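Local coordinates for protein SsfX3 (Streptomyces sp. SF2575, PDB 3SKV) that probably transfers a salicylyl group onto a tetracycline intermediate in a tetracycline biosynthetic pathway, as a GDSL/SGNH-family acyltransferase, at residues 296-301 / 310-315; 268-273 / 316-321; 214-219 / 379-384; 337-342 / 346-351. The protein carries 1 engineered substitution. All coordinates share one frame; numbering follows the deposited sequence.

In the fold
All four interactions are built on the parallel-sheet (GDSL/SGNH) half of the enzyme, interaction 3 including the C-terminal tail; helices flank the five-stranded sheet. Helix 308-324 carries one side of both interaction 1 and interaction 2; their centres are about 17 Å apart, and they touch where L270 packs on V315. Interaction 1 is nested in the chain loop closed by interaction 2, and interaction 4 follows both in sequence, its centre about 16 Å from that of interaction 1. Interaction 3 spans the others, joining the end of helix 208-216 to the C-terminal tail, with its centre about 24 Å from that of interaction 4. Together they tie peripheral loops and helices around one sheet.

Interaction 1 (296-301 / 310-315); sequences FWDELP and DYREQV
The backbones around D298 and R312 stay well apart, the nearest CA atoms of the two segments, those of D298 and D310, being 10.4 Å from each other; loop 296-301 and helix 310-315 meet through the long arm of R312 and the short carboxylate of D298. R312 reaches out from the helix with its chain bent at chi2 (-149°) and presents the end of its guanidinium to D298. Both terminal nitrogens converge on a single oxygen: NH1 of R312 lies 2.8 Å from OD2 of D298, and NH2 of R312 lies 2.9 Å from the same OD2. That oxygen receives them on its syn lone pair, in the guanidinium plane, and the two flat groups are nearly coplanar, 9° apart. A weaker bond runs from R312 NH2 to D298 OD1 at 3.0 Å. The salt bridge ties the long connection after strand 286-290 of the parallel sheet back onto helix 308-324, which that connection leads into. Arginine suits this place because its NE also donates to the carbonyl of S291; aspartate does because, while OD2 takes both arginine nitrogens, OD1 can accept from the backbone N of S294. An alanine in place of D298 would remove the carboxylate, which would probably leave the end of R312 without its countercharge and the N-H of S294 without this acceptor.

Interaction 2 (268-273 / 316-321); sequences ANLVGF and VKVAEL
Helices 266-278 and 308-324 flank the parallel sheet of the GDSL/SGNH fold, and L270 and V271 of the first pack here against V318 of the second. The short segments run in broadly the same direction, crossing at -42° with their axes 10.0 Å apart at closest approach. Packing is tighter on the inner side, where V318 points toward the other helix and its CG1 is shared by two neighbours. This methyl is 3.9 Å from CG of L270, a buried leucine, while CD2 of L270 lies 4.1 Å from CB of V318. The same leucine also meets V315, nearly one turn earlier on helix 308-324, and L232 in a loop. Branched, purely apolar side chains suit such an interface: valine is short enough to let the backbones come to 6.5 Å between CA of V271 and CA of V318, while the longer L270 reaches V318 with CG and CD2. Toward solvent the contact thins out. There L321, an exposed residue, adds only a small area, its CD2 4.1 Å from CG2 of V271. That CG2 methyl of V271 bridges both zones, and it makes a closer approach to V318, with CG1 of the latter 3.7 Å away.

Interaction 3 (214-219 / 379-384); sequences RAEGLD and GVLPVR
The C-terminal tail, leaving helix 361-377 through a Schellman motif at G379, passes the end of helix 208-216, where L381, P382 and V383 meet E216 and L218. The contact sits beside strand 219-223, at one edge of the parallel sheet. E216, the last residue of the helix, points toward the tail, and its chain, bent at chi2 (-55°), lies obliquely across L381. The touch is made by the aliphatic part and the flank of the carboxylate: CG of E216 is 3.8 Å from CD2 of L381, and OE1 of E216 is 3.6 Å from CG of L381. Next to it, CD2 of L218 reaches V383 CG2 at 3.6 Å, the two side chains crossing at about a right angle; both residues also lean on P186, so apolar branched chains fit this spot. Glycine suits position 217 because its backbone takes a positive phi on leaving the helix. One ordered water completes the seam. It donates to the carbonyl O of E216, at 2.9 Å, and to OE1 of E216, at 2.8 Å, while accepting from the backbone N of V383, at 3.1 Å. The other carboxylate oxygen, OE2, forms a salt bridge with R372 of helix 361-377. An alanine at E216 would probably leave R372 without this partner, take one acceptor from the water and uncover the flank of L381. The glutamate therefore serves two chemistries, its CG and carboxylate lying against the leucine while its two oxygens are divided between an arginine and a water-mediated link to the tail.

Interaction 4 (337-342 / 346-351); sequences RVWGPE and ELYLEK
W339 meets Y348 with the edge of its indole, making a ring contact and a hydrogen bond at once. That edge is turned to a face of the tyrosine ring in a T-shaped pair, with planes at 78° and the tryptophan six-membered ring and tyrosine ring centroids 5.4 Å apart. CZ2 of W339 comes over that face toward its rim, 3.7 Å from CZ of Y348. Alongside this, the indole N-H makes a nearly straight bond (167°) to the hydroxyl, NE1 of W339 lying 2.6 Å from OH of Y348 with the oxygen close to the indole plane. Tryptophan suits the position because one edge supplies both the donor and the apolar carbons. A chi1 of -174° swings the indole away from the backbone N and out toward 346-351. This joins two parts of the loop between helices 335-338 and 361-377 in the GDSL/SGNH domain, a loop also tied internally by backbone bonds between L347 and N360 and between L349 and H358. L347 adds an oblique contact, its CB 3.7 Å from CH2 of W339, while its side chain also rests on V362 of helix 361-377.

Interaction 1 (296-301 / 310-315)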
# COMPACT_ATOMS: atom_id res chain seq x y z
N PHE A 296 -19.36 11.55 -0.98
CA PHE A 296 -19.31 12.71 -1.87
C PHE A 296 -19.63 12.36 -3.33
O PHE A 296 -20.65 12.82 -3.86
CB PHE A 296 -17.96 13.48 -1.75
CG PHE A 296 -17.88 14.69 -2.65
CD1 PHE A 296 -18.54 15.87 -2.32
CD2 PHE A 296 -17.18 14.64 -3.86
CE1 PHE A 296 -18.50 16.98 -3.18
CE2 PHE A 296 -17.16 15.74 -4.72
CZ PHE A 296 -17.81 16.90 -4.37
N TRP A 297 -18.76 11.56 -3.97
CA TRP A 297 -18.80 11.18 -5.39
C TRP A 297 -20.01 10.42 -5.89
O TRP A 297 -20.50 10.73 -6.98
CB TRP A 297 -17.48 10.50 -5.80
CG TRP A 297 -16.27 11.34 -5.51
CD1 TRP A 297 -15.42 11.21 -4.46
CD2 TRP A 297 -15.85 12.51 -6.23
NE1 TRP A 297 -14.47 12.21 -4.48
CE2 TRP A 297 -14.70 13.01 -5.57
CE3 TRP A 297 -16.34 13.20 -7.36
CZ2 TRP A 297 -14.02 14.16 -6.02
CZ3 TRP A 297 -15.65 14.31 -7.81
CH2 TRP A 297 -14.51 14.79 -7.13
N ASP A 298 -20.48 9.41 -5.14
CA ASP A 298 -21.66 8.60 -5.51
C ASP A 298 -22.95 9.43 -5.51
O ASP A 298 -23.90 9.10 -6.22
CB ASP A 298 -21.85 7.42 -4.53
CG ASP A 298 -21.04 6.19 -4.86
OD1 ASP A 298 -19.90 6.09 -4.37
OD2 ASP A 298 -21.57 5.29 -5.55
N GLU A 299 -22.98 10.50 -4.69
CA GLU A 299 -24.18 11.32 -4.51
C GLU A 299 -24.33 12.58 -5.37
O GLU A 299 -25.38 13.24 -5.30
CB GLU A 299 -24.51 11.52 -3.02
CG GLU A 299 -24.60 10.22 -2.21
CD GLU A 299 -25.51 9.10 -2.70
OE1 GLU A 299 -26.42 9.36 -3.53
OE2 GLU A 299 -25.37 7.98 -2.18
N LEU A 300 -23.33 12.87 -6.21
CA LEU A 300 -23.33 14.01 -7.12
C LEU A 300 -24.47 13.91 -8.14
O LEU A 300 -24.79 12.79 -8.56
CB LEU A 300 -21.99 14.11 -7.86
CG LEU A 300 -20.75 14.55 -7.07
CD1 LEU A 300 -19.61 14.78 -8.02
CD2 LEU A 300 -20.99 15.83 -6.30
N PRO A 301 -25.10 15.04 -8.53
CA PRO A 301 -26.19 14.97 -9.52
C PRO A 301 -25.63 14.58 -10.90
O PRO A 301 -24.59 15.12 -11.31
CB PRO A 301 -26.79 16.38 -9.49
CG PRO A 301 -26.24 17.02 -8.22
CD PRO A 301 -24.88 16.43 -8.10
N ASP A 310 -22.30 3.87 -13.16
CA ASP A 310 -21.96 3.55 -14.56
C ASP A 310 -20.59 2.90 -14.68
O ASP A 310 -20.44 1.95 -15.46
CB ASP A 310 -22.06 4.79 -15.47
CG ASP A 310 -23.49 5.29 -15.68
OD1 ASP A 310 -24.42 4.47 -15.59
OD2 ASP A 310 -23.67 6.49 -15.93
N TYR A 311 -19.60 3.40 -13.91
CA TYR A 311 -18.25 2.83 -13.89
C TYR A 311 -18.25 1.45 -13.28
O TYR A 311 -17.66 0.54 -13.86
CB TYR A 311 -17.25 3.74 -13.18
CG TYR A 311 -16.77 4.88 -14.04
CD1 TYR A 311 -17.45 6.10 -14.06
CD2 TYR A 311 -15.62 4.76 -14.84
CE1 TYR A 311 -17.02 7.16 -14.85
CE2 TYR A 311 -15.17 5.82 -15.62
CZ TYR A 311 -15.87 7.02 -15.61
OH TYR A 311 -15.46 8.09 -16.37
N ARG A 312 -19.00 1.27 -12.16
CA ARG A 312 -19.14 -0.02 -11.45
C ARG A 312 -19.71 -1.07 -12.37
O ARG A 312 -19.20 -2.19 -12.38
CB ARG A 312 -20.01 0.10 -10.20
CG ARG A 312 -19.42 0.96 -9.10
CD ARG A 312 -19.86 0.45 -7.72
NE ARG A 312 -19.42 1.37 -6.67
CZ ARG A 312 -20.06 2.47 -6.30
NH1 ARG A 312 -21.23 2.78 -6.84
NH2 ARG A 312 -19.53 3.27 -5.38
N GLU A 313 -20.74 -0.70 -13.17
CA GLU A 313 -21.37 -1.61 -14.13
C GLU A 313 -20.38 -2.11 -15.24
O GLU A 313 -20.49 -3.26 -15.65
CB GLU A 313 -22.63 -0.99 -14.72
CG GLU A 313 -23.68 -2.01 -15.15
CD GLU A 313 -24.76 -1.48 -16.08
OE1 GLU A 313 -24.97 -0.25 -16.13
OE2 GLU A 313 -25.42 -2.31 -16.75
N GLN A 314 -19.37 -1.27 -15.64
CA GLN A 314 -18.33 -1.63 -16.63
C GLN A 314 -17.34 -2.63 -16.05
O GLN A 314 -16.95 -3.56 -16.76
CB GLN A 314 -17.56 -0.39 -17.17
CG GLN A 314 -18.46 0.66 -17.83
CD GLN A 314 -18.95 0.27 -19.19
OE1 GLN A 314 -19.60 -0.76 -19.39
NE2 GLN A 314 -18.74 1.13 -20.17
N VAL A 315 -16.97 -2.47 -14.73
CA VAL A 315 -16.07 -3.39 -14.05
C VAL A 315 -16.72 -4.78 -14.10
O VAL A 315 -16.07 -5.74 -14.55
CB VAL A 315 -15.63 -2.94 -12.61
CG1 VAL A 315 -14.70 -3.97 -11.98
CG2 VAL A 315 -14.94 -1.58 -12.63

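Interaction 2 (268-273 / 316-321)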
# COMPACT_ATOMS: atom_id res chain seq x y z
N ALA A 268 -12.13 -0.82 -22.52
CA ALA A 268 -10.95 -1.19 -23.32
C ALA A 268 -9.67 -1.09 -22.48
O ALA A 268 -8.82 -1.99 -22.55
CB ALA A 268 -10.83 -0.30 -24.53
N ASN A 269 -9.55 -0.03 -21.65
CA ASN A 269 -8.39 0.16 -20.79
C ASN A 269 -8.28 -0.92 -19.73
O ASN A 269 -7.17 -1.36 -19.44
CB ASN A 269 -8.36 1.56 -20.18
CG ASN A 269 -8.16 2.71 -21.16
OD1 ASN A 269 -8.52 3.85 -20.88
ND2 ASN A 269 -7.56 2.46 -22.31
N LEU A 270 -9.43 -1.37 -19.19
CA LEU A 270 -9.49 -2.41 -18.16
C LEU A 270 -9.16 -3.79 -18.75
O LEU A 270 -8.34 -4.54 -18.18
CB LEU A 270 -10.86 -2.39 -17.46
CG LEU A 270 -11.07 -3.32 -16.26
CD1 LEU A 270 -9.86 -3.31 -15.27
CD2 LEU A 270 -12.39 -3.01 -15.56
N VAL A 271 -9.76 -4.12 -19.91
CA VAL A 271 -9.48 -5.36 -20.64
C VAL A 271 -7.95 -5.40 -20.94
O VAL A 271 -7.28 -6.36 -20.55
CB VAL A 271 -10.34 -5.49 -21.92
CG1 VAL A 271 -9.74 -6.48 -22.90
CG2 VAL A 271 -11.78 -5.86 -21.57
N GLY A 272 -7.44 -4.32 -21.54
CA GLY A 272 -6.02 -4.17 -21.86
C GLY A 272 -5.14 -4.34 -20.64
O GLY A 272 -4.15 -5.07 -20.70
N PHE A 273 -5.53 -3.72 -19.52
CA PHE A 273 -4.82 -3.80 -18.24
C PHE A 273 -4.62 -5.23 -17.75
O PHE A 273 -3.49 -5.62 -17.43
CB PHE A 273 -5.54 -2.95 -17.19
CG PHE A 273 -4.69 -2.48 -16.03
CD1 PHE A 273 -4.02 -1.25 -16.09
CD2 PHE A 273 -4.64 -3.19 -14.85
CE1 PHE A 273 -3.27 -0.78 -15.00
CE2 PHE A 273 -3.88 -2.73 -13.76
CZ PHE A 273 -3.18 -1.54 -13.85
N VAL A 316 -18.04 -4.83 -13.81
CA VAL A 316 -18.84 -6.05 -13.86
C VAL A 316 -18.82 -6.66 -15.27
O VAL A 316 -18.60 -7.86 -15.40
CB VAL A 316 -20.33 -5.83 -13.42
CG1 VAL A 316 -21.09 -7.15 -13.40
CG2 VAL A 316 -20.45 -5.13 -12.07
N LYS A 317 -19.10 -5.84 -16.30
CA LYS A 317 -19.17 -6.31 -17.69
C LYS A 317 -17.87 -6.90 -18.19
O LYS A 317 -17.92 -7.95 -18.84
CB LYS A 317 -19.71 -5.23 -18.64
CG LYS A 317 -21.23 -5.05 -18.54
CD LYS A 317 -21.77 -4.07 -19.60
CE LYS A 317 -23.24 -3.76 -19.39
NZ LYS A 317 -24.14 -4.85 -19.86
N VAL A 318 -16.72 -6.26 -17.87
CA VAL A 318 -15.38 -6.72 -18.28
C VAL A 318 -15.05 -8.06 -17.61
O VAL A 318 -14.55 -8.98 -18.27
CB VAL A 318 -14.31 -5.63 -18.02
CG1 VAL A 318 -12.88 -6.19 -18.09
CG2 VAL A 318 -14.49 -4.46 -18.96
N ALA A 319 -15.37 -8.18 -16.32
CA ALA A 319 -15.15 -9.39 -15.54
C ALA A 319 -15.93 -10.56 -16.15
O ALA A 319 -15.36 -11.62 -16.35
CB ALA A 319 -15.56 -9.16 -14.10
N GLU A 320 -17.20 -10.33 -16.52
CA GLU A 320 -18.04 -11.33 -17.15
C GLU A 320 -17.49 -11.70 -18.54
O GLU A 320 -17.46 -12.88 -18.89
CB GLU A 320 -19.50 -10.85 -17.26
CG GLU A 320 -20.27 -10.79 -15.95
CD GLU A 320 -21.63 -10.09 -15.95
OE1 GLU A 320 -22.02 -9.51 -16.99
OE2 GLU A 320 -22.29 -10.10 -14.88
N LEU A 321 -17.03 -10.70 -19.31
CA LEU A 321 -16.47 -10.88 -20.65
C LEU A 321 -15.20 -11.74 -20.62
O LEU A 321 -15.10 -12.70 -21.37
CB LEU A 321 -16.25 -9.52 -21.33
CG LEU A 321 -15.61 -9.55 -22.71
CD1 LEU A 321 -16.61 -9.79 -23.79
CD2 LEU A 321 -14.80 -8.29 -22.98

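Interaction 3 (214-219 / 379-384)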
# COMPACT_ATOMS: atom_id res chain seq x y z
N ARG A 214 -1.57 -9.13 7.10
CA ARG A 214 -1.08 -9.77 8.32
C ARG A 214 -2.00 -10.91 8.76
O ARG A 214 -1.50 -11.98 9.12
CB ARG A 214 -0.91 -8.75 9.46
CG ARG A 214 0.22 -7.79 9.25
CD ARG A 214 0.10 -6.59 10.18
NE ARG A 214 0.28 -6.97 11.58
CZ ARG A 214 -0.09 -6.23 12.61
NH1 ARG A 214 -0.65 -5.04 12.41
NH2 ARG A 214 0.11 -6.66 13.86
N ALA A 215 -3.33 -10.70 8.68
CA ALA A 215 -4.28 -11.74 9.07
C ALA A 215 -4.24 -12.91 8.10
O ALA A 215 -4.47 -14.06 8.50
CB ALA A 215 -5.67 -11.17 9.15
N GLU A 216 -3.94 -12.63 6.82
CA GLU A 216 -3.90 -13.65 5.78
C GLU A 216 -2.54 -14.33 5.60
O GLU A 216 -2.50 -15.38 4.98
CB GLU A 216 -4.42 -13.10 4.44
CG GLU A 216 -5.94 -12.99 4.37
CD GLU A 216 -6.75 -14.25 4.65
OE1 GLU A 216 -6.32 -15.36 4.25
OE2 GLU A 216 -7.85 -14.13 5.24
N GLY A 217 -1.46 -13.73 6.12
CA GLY A 217 -0.10 -14.25 5.94
C GLY A 217 0.43 -13.93 4.55
O GLY A 217 1.10 -14.74 3.92
N LEU A 218 0.12 -12.71 4.04
CA LEU A 218 0.53 -12.29 2.71
C LEU A 218 1.64 -11.25 2.71
O LEU A 218 1.69 -10.40 3.60
CB LEU A 218 -0.67 -11.73 1.91
CG LEU A 218 -1.87 -12.65 1.69
CD1 LEU A 218 -3.06 -11.86 1.21
CD2 LEU A 218 -1.53 -13.77 0.70
N ASP A 219 2.52 -11.34 1.73
CA ASP A 219 3.58 -10.36 1.52
C ASP A 219 2.98 -9.24 0.60
O ASP A 219 2.92 -9.36 -0.63
CB ASP A 219 4.80 -11.03 0.87
CG ASP A 219 6.03 -10.17 0.74
OD1 ASP A 219 5.90 -8.92 0.84
OD2 ASP A 219 7.11 -10.73 0.50
N GLY A 379 -13.31 -17.30 -3.31
CA GLY A 379 -12.45 -18.48 -3.31
C GLY A 379 -10.99 -18.20 -3.60
O GLY A 379 -10.25 -19.13 -3.91
N VAL A 380 -10.55 -16.93 -3.50
CA VAL A 380 -9.16 -16.53 -3.75
C VAL A 380 -8.34 -16.59 -2.45
O VAL A 380 -7.11 -16.66 -2.49
CB VAL A 380 -9.01 -15.18 -4.50
CG1 VAL A 380 -9.80 -15.16 -5.80
CG2 VAL A 380 -9.39 -13.99 -3.61
N LEU A 381 -9.04 -16.57 -1.30
CA LEU A 381 -8.48 -16.63 0.04
C LEU A 381 -8.93 -17.92 0.71
O LEU A 381 -10.12 -18.26 0.60
CB LEU A 381 -8.97 -15.41 0.85
CG LEU A 381 -7.95 -14.32 1.18
CD1 LEU A 381 -6.97 -14.08 0.05
CD2 LEU A 381 -8.63 -13.05 1.62
N PRO A 382 -8.03 -18.69 1.37
CA PRO A 382 -6.59 -18.43 1.58
C PRO A 382 -5.77 -18.68 0.31
O PRO A 382 -6.27 -19.30 -0.61
CB PRO A 382 -6.23 -19.43 2.69
CG PRO A 382 -7.16 -20.58 2.46
CD PRO A 382 -8.45 -19.95 2.02
N VAL A 383 -4.51 -18.22 0.29
CA VAL A 383 -3.64 -18.39 -0.88
C VAL A 383 -2.85 -19.71 -0.84
O VAL A 383 -2.81 -20.44 -1.85
CB VAL A 383 -2.78 -17.13 -1.17
CG1 VAL A 383 -1.96 -17.31 -2.44
CG2 VAL A 383 -3.66 -15.89 -1.28
N ARG A 384 -2.26 -20.04 0.33
CA ARG A 384 -1.53 -21.30 0.55
C ARG A 384 -1.87 -21.92 1.91
O ARG A 384 -3.04 -22.16 2.22
CB ARG A 384 -0.01 -21.11 0.40
CG ARG A 384 0.52 -21.32 -1.01
CD ARG A 384 2.03 -21.46 -1.02
NE ARG A 384 2.60 -21.32 -2.36
CZ ARG A 384 3.88 -21.50 -2.66
NH1 ARG A 384 4.75 -21.84 -1.72
NH2 ARG A 384 4.30 -21.35 -3.91
O HOH W 1 -4.16 -16.39 2.77

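Interaction 4 (337-342 / 346-351)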
# COMPACT_ATOMS: atom_id res chain seq x y z
N ARG A 337 -20.15 -4.05 -1.43
CA ARG A 337 -20.15 -5.17 -0.46
C ARG A 337 -18.97 -5.00 0.50
O ARG A 337 -19.12 -5.23 1.70
CB ARG A 337 -20.15 -6.55 -1.13
CG ARG A 337 -21.44 -6.81 -1.93
CD ARG A 337 -21.54 -8.24 -2.45
NE ARG A 337 -21.27 -9.21 -1.38
CZ ARG A 337 -22.18 -9.63 -0.51
NH1 ARG A 337 -23.44 -9.22 -0.61
NH2 ARG A 337 -21.84 -10.48 0.45
N VAL A 338 -17.84 -4.48 -0.00
CA VAL A 338 -16.69 -4.20 0.85
C VAL A 338 -16.92 -2.97 1.76
O VAL A 338 -16.74 -3.06 2.97
CB VAL A 338 -15.32 -4.24 0.10
CG1 VAL A 338 -14.15 -3.89 1.01
CG2 VAL A 338 -15.09 -5.62 -0.50
N TRP A 339 -17.37 -1.87 1.18
CA TRP A 339 -17.62 -0.65 1.92
C TRP A 339 -18.78 0.10 1.27
O TRP A 339 -18.57 0.90 0.35
CB TRP A 339 -16.32 0.19 1.91
CG TRP A 339 -16.39 1.42 2.75
CD1 TRP A 339 -16.80 2.65 2.37
CD2 TRP A 339 -16.04 1.52 4.15
NE1 TRP A 339 -16.73 3.53 3.43
CE2 TRP A 339 -16.24 2.87 4.53
CE3 TRP A 339 -15.58 0.60 5.11
CZ2 TRP A 339 -15.98 3.32 5.82
CZ3 TRP A 339 -15.30 1.06 6.38
CH2 TRP A 339 -15.51 2.40 6.73
N GLY A 340 -19.99 -0.18 1.71
CA GLY A 340 -21.18 0.43 1.13
C GLY A 340 -21.79 1.61 1.87
O GLY A 340 -21.20 2.10 2.85
N PRO A 341 -23.00 2.04 1.41
CA PRO A 341 -23.68 3.19 2.03
C PRO A 341 -24.16 2.98 3.47
O PRO A 341 -24.38 3.95 4.19
CB PRO A 341 -24.87 3.46 1.09
CG PRO A 341 -24.59 2.69 -0.15
CD PRO A 341 -23.79 1.52 0.27
N GLU A 342 -24.32 1.72 3.87
CA GLU A 342 -24.74 1.31 5.21
C GLU A 342 -23.65 1.55 6.28
O GLU A 342 -23.91 1.43 7.48
CB GLU A 342 -25.28 -0.14 5.22
CG GLU A 342 -24.25 -1.25 4.99
CD GLU A 342 -23.35 -1.11 3.78
OE1 GLU A 342 -23.87 -0.98 2.65
OE2 GLU A 342 -22.12 -1.05 3.98
N GLU A 346 -19.71 6.61 12.39
CA GLU A 346 -18.87 6.04 13.46
C GLU A 346 -17.56 5.41 12.91
O GLU A 346 -16.59 5.29 13.65
CB GLU A 346 -19.66 5.04 14.33
CG GLU A 346 -20.17 3.79 13.60
CD GLU A 346 -20.85 2.72 14.45
OE1 GLU A 346 -21.82 3.03 15.19
OE2 GLU A 346 -20.43 1.54 14.32
N LEU A 347 -17.55 5.03 11.61
CA LEU A 347 -16.42 4.42 10.93
C LEU A 347 -15.62 5.41 10.08
O LEU A 347 -14.61 5.02 9.49
CB LEU A 347 -16.86 3.21 10.11
CG LEU A 347 -17.69 2.13 10.86
CD1 LEU A 347 -18.20 1.07 9.88
CD2 LEU A 347 -16.89 1.47 12.01
N TYR A 348 -16.00 6.70 10.07
CA TYR A 348 -15.26 7.71 9.33
C TYR A 348 -14.48 8.64 10.23
O TYR A 348 -14.94 9.00 11.32
CB TYR A 348 -16.16 8.53 8.41
CG TYR A 348 -16.54 7.81 7.15
CD1 TYR A 348 -15.73 7.88 6.01
CD2 TYR A 348 -17.72 7.08 7.06
CE1 TYR A 348 -16.12 7.29 4.81
CE2 TYR A 348 -18.11 6.47 5.87
CZ TYR A 348 -17.32 6.60 4.74
OH TYR A 348 -17.70 5.97 3.57
N LEU A 349 -13.32 9.08 9.73
CA LEU A 349 -12.40 9.98 10.38
C LEU A 349 -12.89 11.43 10.44
O LEU A 349 -12.85 12.03 11.52
CB LEU A 349 -11.04 9.88 9.66
CG LEU A 349 -9.97 10.94 9.98
CD1 LEU A 349 -9.38 10.70 11.35
CD2 LEU A 349 -8.88 10.95 8.91
N GLU A 350 -13.27 12.02 9.28
CA GLU A 350 -13.65 13.43 9.10
C GLU A 350 -14.78 13.94 9.99
O GLU A 350 -15.84 13.31 10.08
CB GLU A 350 -13.93 13.81 7.62
CG GLU A 350 -12.76 13.63 6.65
CD GLU A 350 -12.23 12.22 6.43
OE1 GLU A 350 -13.04 11.26 6.42
OE2 GLU A 350 -10.99 12.07 6.32
N LYS A 351 -14.55 15.10 10.62
CA LYS A 351 -15.50 15.80 11.49
C LYS A 351 -16.73 16.34 10.69
O LYS A 351 -16.57 16.58 9.49
CB LYS A 351 -14.80 16.89 12.35
CG LYS A 351 -13.97 17.94 11.58
CD LYS A 351 -12.46 17.65 11.61
CE LYS A 351 -11.94 16.97 10.37
NZ LYS A 351 -11.48 15.59 10.67